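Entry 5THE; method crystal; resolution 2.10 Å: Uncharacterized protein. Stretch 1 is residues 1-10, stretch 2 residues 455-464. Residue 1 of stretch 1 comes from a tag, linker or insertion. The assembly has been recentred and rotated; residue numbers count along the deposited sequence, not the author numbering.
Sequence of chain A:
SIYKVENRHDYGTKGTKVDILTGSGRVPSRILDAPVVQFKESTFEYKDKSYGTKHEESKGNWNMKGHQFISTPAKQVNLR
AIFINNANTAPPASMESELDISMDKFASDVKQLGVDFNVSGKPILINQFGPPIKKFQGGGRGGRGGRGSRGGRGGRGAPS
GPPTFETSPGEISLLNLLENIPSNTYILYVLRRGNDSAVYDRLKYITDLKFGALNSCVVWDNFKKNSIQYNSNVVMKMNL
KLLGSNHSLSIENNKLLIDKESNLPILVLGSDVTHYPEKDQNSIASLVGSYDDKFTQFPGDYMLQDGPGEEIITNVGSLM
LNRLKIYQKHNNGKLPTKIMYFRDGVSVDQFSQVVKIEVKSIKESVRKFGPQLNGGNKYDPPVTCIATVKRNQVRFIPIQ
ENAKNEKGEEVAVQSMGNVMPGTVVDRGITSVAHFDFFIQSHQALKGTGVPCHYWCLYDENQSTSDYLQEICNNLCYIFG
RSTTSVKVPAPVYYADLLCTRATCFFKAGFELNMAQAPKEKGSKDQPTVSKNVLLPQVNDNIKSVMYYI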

# COMPACT_ATOMS: atom_id res chain seq x y z
N SER A 1 7.08 16.61 28.41
CA SER A 1 7.94 15.43 28.48
C SER A 1 7.17 14.14 28.23
O SER A 1 7.73 13.05 28.33
N ILE A 2 5.88 14.27 27.90
CA ILE A 2 5.11 13.19 27.29
C ILE A 2 4.24 13.79 26.19
O ILE A 2 3.61 14.84 26.39
N TYR A 3 4.23 13.16 25.01
CA TYR A 3 3.40 13.56 23.87
C TYR A 3 3.77 14.95 23.34
O TYR A 3 2.92 15.68 22.84
N LYS A 4 5.04 15.31 23.42
CA LYS A 4 5.55 16.47 22.72
C LYS A 4 6.17 16.03 21.41
O LYS A 4 6.67 14.90 21.30
N VAL A 5 6.13 16.91 20.41
CA VAL A 5 6.76 16.60 19.13
C VAL A 5 8.26 16.41 19.34
O VAL A 5 8.92 17.23 19.99
N GLU A 6 8.78 15.31 18.81
CA GLU A 6 10.19 14.97 18.92
C GLU A 6 11.07 16.08 18.34
O GLU A 6 10.76 16.66 17.30
N ASN A 7 12.17 16.37 19.02
CA ASN A 7 13.21 17.20 18.42
C ASN A 7 14.25 16.32 17.76
O ASN A 7 14.34 15.12 18.04
N ARG A 8 15.04 16.92 16.87
CA ARG A 8 16.06 16.19 16.12
C ARG A 8 17.07 15.54 17.06
O ARG A 8 17.57 16.19 17.98
N HIS A 9 17.38 14.27 16.82
CA HIS A 9 18.41 13.59 17.62
C HIS A 9 19.81 13.85 17.06
O HIS A 9 20.74 14.20 17.80
N ASP A 10 19.96 13.70 15.76
CA ASP A 10 21.24 13.64 15.09
C ASP A 10 20.97 13.85 13.60
O ASP A 10 19.84 14.19 13.21
N TRP A 455 8.95 13.28 8.69
CA TRP A 455 9.21 13.81 10.02
C TRP A 455 9.07 12.70 11.04
O TRP A 455 8.04 12.02 11.08
N CYS A 456 10.08 12.50 11.87
CA CYS A 456 9.88 11.73 13.08
C CYS A 456 9.23 12.65 14.11
O CYS A 456 9.86 13.59 14.60
N LEU A 457 7.96 12.40 14.42
CA LEU A 457 7.20 13.22 15.35
C LEU A 457 7.27 12.70 16.78
O LEU A 457 7.02 13.47 17.72
N TYR A 458 7.60 11.43 16.96
CA TYR A 458 7.60 10.83 18.29
C TYR A 458 8.42 9.56 18.23
O TYR A 458 8.32 8.80 17.27
N ASP A 459 9.23 9.32 19.25
CA ASP A 459 10.10 8.16 19.18
C ASP A 459 10.44 7.72 20.61
O ASP A 459 11.21 8.39 21.29
N GLU A 460 9.90 6.58 21.02
CA GLU A 460 10.32 5.94 22.25
C GLU A 460 11.30 4.80 21.99
O GLU A 460 11.53 3.97 22.87
N ASN A 461 11.89 4.75 20.80
CA ASN A 461 12.71 3.61 20.43
C ASN A 461 14.16 3.98 20.19
O ASN A 461 14.90 3.17 19.62
N GLN A 462 14.60 5.17 20.63
CA GLN A 462 16.02 5.54 20.58
C GLN A 462 16.56 5.44 19.15
O GLN A 462 17.63 4.87 18.90
N SER A 463 15.80 5.99 18.21
CA SER A 463 16.10 5.84 16.80
C SER A 463 17.07 6.92 16.34
O SER A 463 16.87 8.10 16.66
N THR A 464 18.08 6.53 15.59
CA THR A 464 18.99 7.47 14.96
C THR A 464 18.50 7.81 13.56
O THR A 464 17.70 7.08 12.96

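Packing of the N-terminal segment, residues 1-10, against residues 455-464, whose first five residues form the end of a strand; the two bury 521 Å² between them. Ser 1, a tag residue (chi1 p), points away and makes no contact with stretch 2. Ile 2, sideways and extended (chi1 t, chi2 t), brings CG1 to 4.0 Å from Tyr 458 OH. Tyr 3 (chi1 m) starts away from stretch 2, but its ring swings back to lie beside that of Tyr 458 (chi1 t): the planes are 30° apart and the ring centroids 5.9 Å, so the rings are slid past each other and barely overlap, with Tyr 3 CD1 4.1 Å from Tyr 458 CZ. The same tyrosine hydroxyl accepts a weak hydrogen bond from the backbone, Tyr 3 N to Tyr 458 OH, 3.3 Å. Lys 4 (chi1 m, chi2 m, then t, t) points away at its CA-to-CB bond; its contribution is the carbonyl, Lys 4 O lying 3.4 Å from Tyr 458 CD1 at the ring edge. Val 5 (chi1 t) lies sideways and sets CG1 4.3 Å from CD2 of Leu 457 (chi1 m, chi2 t). Leu 457 O then serves two neighbours, accepting a hydrogen bond from Glu 6 N at 2.8 Å and a CA-H...O contact from Val 5 CA at 3.4 Å. Glu 6 points toward the strand, and its chi1 t, chi2 p bend carries the carboxylate along it. There Glu 6 OE1 accepts a weak hydrogen bond from Asp 459 N (3.1 Å), while OE2 accepts one from His 9 NE2 (2.7 Å). Water 1 bridges the backbones, its oxygen donating to Glu 6 O at 2.6 Å and to Cys 456 O at 2.7 Å. Asn 7 (chi1 m) and Arg 8 (chi1 t) point away and touch nothing in stretch 2; Arg 8 NH1 instead donates to Asp 10 O, 3.2 Å. His 9 (chi1 m) points toward stretch 2 and uses both ring nitrogens: with NE2 engaged by Glu 6, His 9 ND1 donates to Ser 463 O at 2.7 Å. Its CE1 lies 3.1 Å from OD1 of Asp 459 (chi1 t), an oxygen that accepts a hydrogen bond from Ser 463 N at 2.8 Å; the aspartate thus helps hold the turn that presents the carbonyl to the histidine. Asp 10 (chi1 p) also points toward stretch 2, its OD2 3.4 Å from CB of Thr 464 (chi1 p), whose side chain caps the helix that follows.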

# COMPACT_ATOMS: atom_id res chain seq x y z
CB SER A 1 8.65 15.36 29.84
OG SER A 1 7.76 15.61 30.91
CB ILE A 2 4.27 12.43 28.34
CG1 ILE A 2 3.53 11.24 27.71
CG2 ILE A 2 3.29 13.36 29.04
CD1 ILE A 2 2.61 10.51 28.70
CB TYR A 3 1.90 13.51 24.19
CG TYR A 3 1.46 12.12 24.60
CD1 TYR A 3 1.88 11.00 23.87
CD2 TYR A 3 0.68 11.91 25.74
CE1 TYR A 3 1.51 9.73 24.25
CE2 TYR A 3 0.30 10.64 26.13
CZ TYR A 3 0.72 9.55 25.37
OH TYR A 3 0.36 8.28 25.72
CB LYS A 4 6.59 17.20 23.58
CG LYS A 4 6.08 17.55 24.96
CD LYS A 4 4.79 18.36 24.88
CE LYS A 4 4.18 18.59 26.25
NZ LYS A 4 2.91 19.37 26.14
CB VAL A 5 6.47 17.69 18.09
CG1 VAL A 5 7.21 17.40 16.79
CG2 VAL A 5 4.98 17.78 17.84
CB GLU A 6 10.45 13.66 18.15
CG GLU A 6 11.70 12.90 18.53
CD GLU A 6 11.60 12.25 19.91
OE1 GLU A 6 10.46 11.97 20.38
OE2 GLU A 6 12.66 12.04 20.53
CB ASN A 7 13.86 18.09 19.48
CG ASN A 7 12.90 19.12 20.04
OD1 ASN A 7 12.31 19.90 19.30
ND2 ASN A 7 12.73 19.12 21.35
CB ARG A 8 16.77 17.13 15.15
CG ARG A 8 17.98 16.52 14.49
CD ARG A 8 18.59 17.47 13.40
NE ARG A 8 17.63 17.82 12.35
CZ ARG A 8 17.25 16.98 11.38
NH1 ARG A 8 17.77 15.75 11.34
NH2 ARG A 8 16.37 17.36 10.45
CB HIS A 9 18.18 12.08 17.66
CG HIS A 9 16.81 11.67 18.10
ND1 HIS A 9 16.37 10.36 18.02
CD2 HIS A 9 15.79 12.37 18.64
CE1 HIS A 9 15.14 10.28 18.49
NE2 HIS A 9 14.76 11.49 18.87
CB ASP A 10 21.93 12.30 15.38
CG ASP A 10 21.15 11.10 14.82
OD1 ASP A 10 20.01 11.26 14.36
OD2 ASP A 10 21.71 9.99 14.84
CB TRP A 455 8.24 14.95 10.36
CG TRP A 455 8.18 16.05 9.33
CD1 TRP A 455 7.67 15.97 8.05
CD2 TRP A 455 8.60 17.39 9.50
NE1 TRP A 455 7.76 17.19 7.42
CE2 TRP A 455 8.33 18.08 8.29
CE3 TRP A 455 9.18 18.09 10.56
CZ2 TRP A 455 8.62 19.43 8.11
CZ3 TRP A 455 9.48 19.44 10.38
CH2 TRP A 455 9.20 20.09 9.16
CB CYS A 456 11.19 11.16 13.61
SG CYS A 456 10.92 10.18 15.14
CB LEU A 457 5.73 13.29 14.92
CG LEU A 457 5.40 13.82 13.52
CD1 LEU A 457 3.88 13.90 13.32
CD2 LEU A 457 6.03 15.17 13.30
CB TYR A 458 6.18 10.50 18.76
CG TYR A 458 6.05 10.38 20.26
CD1 TYR A 458 6.21 11.50 21.07
CD2 TYR A 458 5.75 9.16 20.88
CE1 TYR A 458 6.07 11.42 22.45
CE2 TYR A 458 5.61 9.07 22.28
CZ TYR A 458 5.78 10.21 23.05
OH TYR A 458 5.66 10.19 24.43
CB ASP A 459 11.36 8.47 18.37
CG ASP A 459 12.35 7.38 18.40
OD1 ASP A 459 13.55 7.66 18.55
OD2 ASP A 459 11.92 6.22 18.28
CB GLU A 460 9.11 5.43 23.04
CG GLU A 460 7.89 6.29 22.87
CD GLU A 460 6.70 5.75 23.63
OE1 GLU A 460 6.57 6.06 24.83
OE2 GLU A 460 5.92 4.97 23.05
CB ASN A 461 12.13 2.92 19.19
CG ASN A 461 10.89 2.10 19.53
OD1 ASN A 461 10.96 1.19 20.35
ND2 ASN A 461 9.77 2.42 18.90
CB GLN A 462 16.88 4.68 21.52
CG GLN A 462 16.60 4.86 23.00
CD GLN A 462 15.43 4.00 23.49
OE1 GLN A 462 15.33 2.81 23.16
NE2 GLN A 462 14.54 4.62 24.26
CB SER A 463 14.83 5.90 15.97
OG SER A 463 13.88 4.98 16.46
CB THR A 464 20.40 6.89 14.86
OG1 THR A 464 20.35 5.75 13.99
CG2 THR A 464 20.94 6.49 16.23
O HOH W 1 10.25 16.25 14.77